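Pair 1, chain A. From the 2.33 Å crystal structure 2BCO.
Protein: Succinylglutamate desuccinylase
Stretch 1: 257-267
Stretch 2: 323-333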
# COMPACT_ATOMS: atom_id res chain seq x y z
N CYS A 257 -0.64 -1.14 17.14
CA CYS A 257 -1.77 -1.27 16.24
C CYS A 257 -2.33 -2.68 16.47
O CYS A 257 -1.62 -3.56 16.94
CB CYS A 257 -1.31 -1.12 14.78
SG CYS A 257 -0.05 -2.29 14.24
N ILE A 258 -3.60 -2.88 16.15
CA ILE A 258 -4.19 -4.19 16.32
C ILE A 258 -3.60 -5.13 15.26
O ILE A 258 -3.45 -4.74 14.10
CB ILE A 258 -5.73 -4.12 16.18
CG1 ILE A 258 -6.29 -3.19 17.27
CG2 ILE A 258 -6.35 -5.51 16.30
CD1 ILE A 258 -7.72 -2.77 17.03
N LYS A 259 -3.25 -6.35 15.66
CA LYS A 259 -2.67 -7.32 14.74
C LYS A 259 -3.73 -8.36 14.41
O LYS A 259 -4.35 -8.94 15.30
CB LYS A 259 -1.46 -8.01 15.38
CG LYS A 259 -0.44 -7.09 16.07
CD LYS A 259 0.27 -6.15 15.09
CE LYS A 259 1.40 -5.37 15.76
NZ LYS A 259 0.93 -4.54 16.92
N TYR A 260 -3.94 -8.60 13.11
CA TYR A 260 -4.93 -9.58 12.66
C TYR A 260 -4.23 -10.68 11.88
O TYR A 260 -3.14 -10.49 11.37
CB TYR A 260 -5.96 -8.91 11.74
CG TYR A 260 -6.98 -8.03 12.43
CD1 TYR A 260 -8.10 -8.58 13.06
CD2 TYR A 260 -6.83 -6.65 12.46
CE1 TYR A 260 -9.05 -7.77 13.70
CE2 TYR A 260 -7.77 -5.84 13.09
CZ TYR A 260 -8.87 -6.40 13.71
OH TYR A 260 -9.80 -5.59 14.33
N ARG A 261 -4.87 -11.84 11.81
CA ARG A 261 -4.35 -12.97 11.04
C ARG A 261 -5.54 -13.47 10.25
O ARG A 261 -6.68 -13.17 10.59
CB ARG A 261 -3.81 -14.08 11.96
CG ARG A 261 -4.87 -14.91 12.69
CD ARG A 261 -4.22 -16.06 13.47
NE ARG A 261 -5.16 -16.77 14.35
CZ ARG A 261 -6.10 -17.62 13.93
NH1 ARG A 261 -6.24 -17.88 12.64
NH2 ARG A 261 -6.90 -18.20 14.81
N VAL A 262 -5.29 -14.24 9.20
CA VAL A 262 -6.39 -14.75 8.40
C VAL A 262 -7.01 -16.02 8.98
O VAL A 262 -6.40 -17.09 8.96
CB VAL A 262 -5.92 -15.02 6.95
CG1 VAL A 262 -7.07 -15.60 6.13
CG2 VAL A 262 -5.40 -13.73 6.34
N SER A 263 -8.22 -15.90 9.53
CA SER A 263 -8.91 -17.06 10.09
C SER A 263 -9.10 -18.06 8.97
O SER A 263 -8.70 -19.21 9.08
CB SER A 263 -10.28 -16.65 10.66
OG SER A 263 -10.13 -15.67 11.67
N ARG A 264 -9.73 -17.60 7.89
CA ARG A 264 -9.94 -18.44 6.72
C ARG A 264 -10.22 -17.61 5.48
O ARG A 264 -10.61 -16.44 5.57
CB ARG A 264 -11.07 -19.45 6.97
CG ARG A 264 -12.40 -18.87 7.40
CD ARG A 264 -13.19 -19.91 8.17
NE ARG A 264 -14.51 -19.43 8.56
CZ ARG A 264 -15.54 -19.31 7.73
NH1 ARG A 264 -15.40 -19.63 6.45
NH2 ARG A 264 -16.70 -18.85 8.17
N THR A 265 -10.00 -18.22 4.33
CA THR A 265 -10.20 -17.56 3.05
C THR A 265 -11.44 -18.15 2.36
O THR A 265 -11.57 -19.36 2.25
CB THR A 265 -8.95 -17.72 2.16
OG1 THR A 265 -9.12 -16.99 0.93
CG2 THR A 265 -8.71 -19.19 1.83
N ILE A 266 -12.34 -17.28 1.93
CA ILE A 266 -13.58 -17.69 1.26
C ILE A 266 -13.40 -17.76 -0.26
O ILE A 266 -13.00 -16.78 -0.89
CB ILE A 266 -14.74 -16.71 1.58
CG1 ILE A 266 -14.91 -16.58 3.09
CG2 ILE A 266 -16.03 -17.20 0.92
CD1 ILE A 266 -15.17 -17.89 3.82
N VAL A 267 -13.72 -18.91 -0.85
CA VAL A 267 -13.59 -19.09 -2.29
C VAL A 267 -14.94 -19.42 -2.94
O VAL A 267 -15.64 -20.33 -2.49
CB VAL A 267 -12.60 -20.22 -2.63
CG1 VAL A 267 -12.39 -20.30 -4.13
CG2 VAL A 267 -11.28 -20.00 -1.90
N ALA A 323 -13.52 -14.67 -2.57
CA ALA A 323 -14.57 -13.67 -2.43
C ALA A 323 -14.45 -12.85 -1.15
O ALA A 323 -15.04 -11.78 -1.04
CB ALA A 323 -15.92 -14.35 -2.48
N ALA A 324 -13.69 -13.36 -0.19
CA ALA A 324 -13.52 -12.66 1.08
C ALA A 324 -12.46 -13.25 2.00
O ALA A 324 -12.00 -14.38 1.81
CB ALA A 324 -14.86 -12.60 1.82
N LEU A 325 -12.10 -12.47 3.00
CA LEU A 325 -11.12 -12.86 3.99
C LEU A 325 -11.84 -12.81 5.33
O LEU A 325 -12.63 -11.91 5.57
CB LEU A 325 -9.96 -11.87 4.00
CG LEU A 325 -8.53 -12.36 3.71
CD1 LEU A 325 -8.52 -13.64 2.89
CD2 LEU A 325 -7.78 -11.25 2.98
N MSE A 326 -11.61 -13.80 6.17
CA MSE A 326 -12.20 -13.81 7.50
C MSE A 326 -10.98 -13.67 8.39
O MSE A 326 -10.05 -14.48 8.32
CB MSE A 326 -12.92 -15.13 7.78
CG MSE A 326 -14.13 -15.40 6.90
SE MSE A 326 -15.52 -14.10 7.16
CE MSE A 326 -16.48 -14.97 8.60
N VAL A 327 -10.96 -12.63 9.21
CA VAL A 327 -9.81 -12.39 10.07
C VAL A 327 -10.20 -12.28 11.53
O VAL A 327 -11.38 -12.18 11.87
CB VAL A 327 -9.11 -11.09 9.65
CG1 VAL A 327 -8.78 -11.16 8.17
CG2 VAL A 327 -10.01 -9.90 9.94
N CYS A 328 -9.18 -12.31 12.39
CA CYS A 328 -9.39 -12.22 13.83
C CYS A 328 -8.09 -11.75 14.47
O CYS A 328 -7.01 -12.03 13.96
CB CYS A 328 -9.79 -13.58 14.41
SG CYS A 328 -8.57 -14.90 14.15
N GLU A 329 -8.21 -11.03 15.58
CA GLU A 329 -7.02 -10.56 16.27
C GLU A 329 -6.11 -11.75 16.58
O GLU A 329 -6.58 -12.88 16.76
CB GLU A 329 -7.39 -9.87 17.59
CG GLU A 329 -8.23 -8.62 17.43
CD GLU A 329 -8.19 -7.73 18.67
OE1 GLU A 329 -8.98 -6.76 18.73
OE2 GLU A 329 -7.37 -8.00 19.57
N VAL A 330 -4.81 -11.50 16.64
CA VAL A 330 -3.93 -12.60 16.94
C VAL A 330 -2.88 -12.25 18.00
O VAL A 330 -2.49 -11.09 18.16
CB VAL A 330 -3.24 -13.12 15.68
CG1 VAL A 330 -2.24 -12.12 15.16
CG2 VAL A 330 -2.59 -14.46 15.98
N LYS A 331 -2.47 -13.28 18.73
CA LYS A 331 -1.47 -13.11 19.77
C LYS A 331 -0.14 -13.10 19.05
O LYS A 331 0.26 -14.09 18.43
CB LYS A 331 -1.53 -14.27 20.77
CG LYS A 331 -0.70 -14.01 22.03
CD LYS A 331 -0.73 -15.18 23.01
CE LYS A 331 0.05 -14.84 24.27
NZ LYS A 331 1.45 -14.43 23.97
N THR A 332 0.56 -11.98 19.13
CA THR A 332 1.82 -11.83 18.43
C THR A 332 3.04 -11.59 19.31
O THR A 332 2.93 -11.35 20.51
CB THR A 332 1.69 -10.68 17.43
OG1 THR A 332 1.33 -9.47 18.12
CG2 THR A 332 0.63 -11.01 16.38
N ARG A 333 4.21 -11.65 18.68
CA ARG A 333 5.47 -11.44 19.35
C ARG A 333 6.54 -11.31 18.27
O ARG A 333 6.26 -11.52 17.09
CB ARG A 333 5.79 -12.63 20.26
CG ARG A 333 5.89 -13.97 19.51
CD ARG A 333 6.03 -15.16 20.47
NE ARG A 333 6.63 -16.32 19.81
CZ ARG A 333 5.99 -17.08 18.93
NH1 ARG A 333 4.73 -16.81 18.60
NH2 ARG A 333 6.63 -18.09 18.36
O HOH W 1 -10.99 -5.74 16.84

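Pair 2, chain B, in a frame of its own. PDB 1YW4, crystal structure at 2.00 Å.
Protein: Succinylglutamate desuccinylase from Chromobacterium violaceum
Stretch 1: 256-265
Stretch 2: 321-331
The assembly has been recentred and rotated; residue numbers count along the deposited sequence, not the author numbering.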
# COMPACT_ATOMS: atom_id res chain seq x y z
N PRO B 256 1.60 -13.68 -0.45
CA PRO B 256 0.91 -12.41 -0.18
C PRO B 256 1.46 -11.69 1.06
O PRO B 256 1.72 -12.30 2.09
CB PRO B 256 -0.55 -12.83 -0.02
CG PRO B 256 -0.47 -14.25 0.46
CD PRO B 256 0.67 -14.83 -0.34
N LEU B 257 1.65 -10.38 0.93
CA LEU B 257 2.16 -9.56 2.02
C LEU B 257 1.05 -8.61 2.47
O LEU B 257 0.19 -8.22 1.68
CB LEU B 257 3.37 -8.73 1.55
CG LEU B 257 4.51 -9.48 0.85
CD1 LEU B 257 5.50 -8.45 0.32
CD2 LEU B 257 5.20 -10.45 1.80
N PHE B 258 1.09 -8.24 3.75
CA PHE B 258 0.08 -7.34 4.30
C PHE B 258 0.69 -6.34 5.29
O PHE B 258 1.79 -6.55 5.80
CB PHE B 258 -1.01 -8.14 5.03
CG PHE B 258 -1.72 -9.14 4.15
CD1 PHE B 258 -1.20 -10.42 3.95
CD2 PHE B 258 -2.92 -8.81 3.52
CE1 PHE B 258 -1.85 -11.36 3.13
CE2 PHE B 258 -3.58 -9.73 2.70
CZ PHE B 258 -3.05 -11.00 2.50
N ARG B 259 -0.04 -5.26 5.54
CA ARG B 259 0.39 -4.26 6.49
C ARG B 259 -0.88 -3.76 7.17
O ARG B 259 -1.98 -3.87 6.62
CB ARG B 259 1.11 -3.10 5.79
CG ARG B 259 0.20 -2.25 4.92
CD ARG B 259 0.96 -1.13 4.23
NE ARG B 259 0.05 -0.22 3.54
CZ ARG B 259 0.45 0.74 2.71
NH1 ARG B 259 1.75 0.92 2.47
NH2 ARG B 259 -0.44 1.53 2.13
N ALA B 260 -0.73 -3.22 8.37
CA ALA B 260 -1.87 -2.71 9.10
C ALA B 260 -2.42 -1.50 8.35
O ALA B 260 -1.66 -0.68 7.84
CB ALA B 260 -1.46 -2.30 10.50
N LYS B 261 -3.74 -1.40 8.27
CA LYS B 261 -4.38 -0.27 7.61
C LYS B 261 -4.84 0.69 8.70
O LYS B 261 -4.58 1.89 8.63
CB LYS B 261 -5.57 -0.75 6.78
CG LYS B 261 -6.27 0.35 5.98
CD LYS B 261 -7.43 -0.22 5.17
CE LYS B 261 -8.22 0.89 4.47
NZ LYS B 261 -9.39 0.35 3.71
N TYR B 262 -5.52 0.15 9.70
CA TYR B 262 -6.02 0.93 10.83
C TYR B 262 -6.49 -0.01 11.95
O TYR B 262 -6.84 -1.16 11.69
CB TYR B 262 -7.18 1.84 10.41
CG TYR B 262 -8.42 1.12 9.94
CD1 TYR B 262 -8.55 0.72 8.61
CD2 TYR B 262 -9.47 0.83 10.82
CE1 TYR B 262 -9.70 0.05 8.16
CE2 TYR B 262 -10.62 0.16 10.39
CZ TYR B 262 -10.72 -0.22 9.05
OH TYR B 262 -11.85 -0.87 8.60
N ASP B 263 -6.51 0.49 13.18
CA ASP B 263 -6.95 -0.33 14.31
C ASP B 263 -8.41 -0.07 14.64
O ASP B 263 -8.93 1.03 14.42
CB ASP B 263 -6.11 -0.03 15.56
CG ASP B 263 -4.63 -0.22 15.32
OD1 ASP B 263 -4.25 -1.18 14.63
OD2 ASP B 263 -3.84 0.60 15.84
N LEU B 264 -9.08 -1.09 15.16
CA LEU B 264 -10.49 -0.98 15.53
C LEU B 264 -10.56 -0.48 16.96
O LEU B 264 -10.65 -1.27 17.90
CB LEU B 264 -11.17 -2.34 15.43
CG LEU B 264 -11.30 -2.94 14.03
CD1 LEU B 264 -11.78 -4.37 14.13
CD2 LEU B 264 -12.27 -2.09 13.22
N VAL B 265 -10.51 0.84 17.13
CA VAL B 265 -10.57 1.45 18.46
C VAL B 265 -11.92 1.16 19.11
O VAL B 265 -12.97 1.45 18.54
CB VAL B 265 -10.37 2.99 18.38
CG1 VAL B 265 -10.38 3.59 19.77
CG2 VAL B 265 -9.06 3.31 17.67
N ALA B 321 -9.39 -3.38 19.57
CA ALA B 321 -9.90 -4.73 19.74
C ALA B 321 -9.70 -5.53 18.46
O ALA B 321 -10.43 -6.48 18.18
CB ALA B 321 -11.37 -4.68 20.10
N GLY B 322 -8.70 -5.14 17.68
CA GLY B 322 -8.43 -5.83 16.43
C GLY B 322 -7.77 -4.91 15.43
O GLY B 322 -7.79 -3.69 15.59
N ILE B 323 -7.17 -5.49 14.40
CA ILE B 323 -6.51 -4.71 13.37
C ILE B 323 -6.93 -5.12 11.96
O ILE B 323 -6.99 -6.31 11.63
CB ILE B 323 -4.97 -4.83 13.48
CG1 ILE B 323 -4.54 -6.29 13.35
CG2 ILE B 323 -4.49 -4.25 14.80
CD1 ILE B 323 -3.03 -6.49 13.38
N VAL B 324 -7.24 -4.12 11.15
CA VAL B 324 -7.63 -4.35 9.77
C VAL B 324 -6.38 -4.19 8.91
O VAL B 324 -5.74 -3.14 8.91
CB VAL B 324 -8.71 -3.33 9.32
CG1 VAL B 324 -9.02 -3.52 7.84
CG2 VAL B 324 -9.98 -3.53 10.15
N VAL B 325 -6.02 -5.26 8.21
CA VAL B 325 -4.84 -5.23 7.35
C VAL B 325 -5.26 -5.15 5.89
O VAL B 325 -6.39 -5.48 5.54
CB VAL B 325 -3.97 -6.50 7.55
CG1 VAL B 325 -3.46 -6.57 8.98
CG2 VAL B 325 -4.78 -7.75 7.21
N GLU B 326 -4.32 -4.72 5.05
CA GLU B 326 -4.53 -4.59 3.61
C GLU B 326 -3.30 -5.13 2.88
O GLU B 326 -2.20 -5.18 3.44
CB GLU B 326 -4.72 -3.12 3.23
CG GLU B 326 -3.53 -2.25 3.61
CD GLU B 326 -3.69 -0.81 3.18
OE1 GLU B 326 -2.75 -0.03 3.42
OE2 GLU B 326 -4.74 -0.46 2.62
N PRO B 327 -3.46 -5.53 1.61
CA PRO B 327 -2.36 -6.06 0.81
C PRO B 327 -1.17 -5.10 0.79
O PRO B 327 -1.34 -3.88 0.78
CB PRO B 327 -2.99 -6.22 -0.57
CG PRO B 327 -4.43 -6.53 -0.26
CD PRO B 327 -4.73 -5.54 0.85
N ALA B 328 0.03 -5.65 0.80
CA ALA B 328 1.25 -4.85 0.77
C ALA B 328 2.10 -5.29 -0.41
O ALA B 328 2.30 -6.48 -0.63
CB ALA B 328 2.03 -5.01 2.08
N ARG B 329 2.59 -4.32 -1.16
CA ARG B 329 3.42 -4.61 -2.33
C ARG B 329 4.84 -4.13 -2.08
O ARG B 329 5.05 -3.09 -1.46
CB ARG B 329 2.84 -3.90 -3.56
CG ARG B 329 1.38 -4.26 -3.89
CD ARG B 329 1.23 -5.70 -4.34
NE ARG B 329 1.96 -5.99 -5.57
CZ ARG B 329 1.65 -5.49 -6.77
NH1 ARG B 329 0.62 -4.67 -6.91
NH2 ARG B 329 2.38 -5.81 -7.83
N LEU B 330 5.81 -4.90 -2.55
CA LEU B 330 7.22 -4.54 -2.41
C LEU B 330 7.57 -3.55 -3.52
O LEU B 330 6.85 -3.46 -4.52
CB LEU B 330 8.10 -5.79 -2.54
CG LEU B 330 8.12 -6.77 -1.36
CD1 LEU B 330 8.83 -8.05 -1.77
CD2 LEU B 330 8.81 -6.13 -0.16
N PRO B 331 8.67 -2.79 -3.37
CA PRO B 331 9.07 -1.82 -4.39
C PRO B 331 9.40 -2.50 -5.72
O PRO B 331 9.23 -1.92 -6.79
CB PRO B 331 10.30 -1.15 -3.76
CG PRO B 331 10.88 -2.25 -2.93
CD PRO B 331 9.65 -2.85 -2.27
O HOH W 2 1.16 -8.99 -1.46
O HOH W 3 -7.28 -0.98 1.64

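The sharpest difference lies where an arginine of the first strand faces its cross-strand neighbour. In pair 2, B:Arg259 forms a salt bridge with B:Glu326: NE of B:Arg259 lies 2.8 Å from OE1 of B:Glu326, and NH2 of B:Arg259 donates to the same OE1 at 3.1 Å, so the carboxylate meets the guanidinium at its edge. In pair 1 the matching residues are A:Arg261 and A:Cys328. Here the guanidinium has the thiol over one face, CZ of A:Arg261 lying 3.7 Å from SG of A:Cys328. Both arginines start from a p rotamer and extend through t, t; they part at chi4, 74° in A:Arg261 and -171° in B:Arg259.

Beneath this difference the backbones are nearly the same, superposing with an RMSD of 0.5 Å over 14 central residues. Each pair is antiparallel and interrupted by a beta bulge, which shifts the register by one between A:Val262 and A:Arg264 and between B:Ala260 and B:Tyr262. The extra residue, A:Ser263 or B:Lys261, shares a carbonyl with its successor, but the balance of the two bonds is reversed. O of A:Met326 receives a weak, bent bond from N of A:Ser263 at 2.6 Å and a straighter one from N of A:Arg264 at 3.2 Å. O of B:Val324 is bound well by N of B:Lys261 at 2.7 Å and weakly by N of B:Tyr262 at 3.4 Å. Before the bulge, reciprocal backbone hydrogen bonds join A:Arg261 to A:Cys328 and B:Arg259 to B:Glu326.

The bulge side chains differ in length and in what they approach. A:Ser263 is short, and its OG comes within 3.0 Å of SG of A:Cys328. B:Lys261 runs out fully extended, passing B:Glu326 with CD 3.7 Å from OE2, and a water accepts a weak bond from NZ of B:Lys261 while donating to OE2 of B:Glu326.

Just past the bulge, A:Arg264 and A:Met326, a selenomethionine, match B:Tyr262 and B:Val324. CG of A:Met326 lies over one face of the A:Arg264 guanidinium. The compact valine is covered instead by an aromatic ring: CB of B:Val324 sits 3.9 Å from the centroid of the B:Tyr262 ring, over its face, in a CH-pi contact. On the face of A:Arg264 and A:Met326, A:Ile266 brings CG1 to 4.1 Å from CG of A:Met326; at the matching position B:Leu264, which points toward the second stretch, has CD2 4.1 Å from CG2 of B:Val324. Opposite these residues, A:Ala324 is matched by B:Gly322, whose backbone angles themselves call for glycine.

At the other end, A:Tyr260 and B:Phe258 nearly coincide. The tyrosine hydroxyl reaches a water that donates to OE1 of A:Glu329; at the position of that glutamate, B:Pro327 offers the phenylalanine an apolar contact, CE2 of B:Phe258 to CG of B:Pro327 at 4.4 Å. Next to them, A:Lys259 carries CG to 3.6 Å from OG1 of A:Thr332, whereas B:Leu257 packs CD1 at 3.5 Å from CG of B:Leu330.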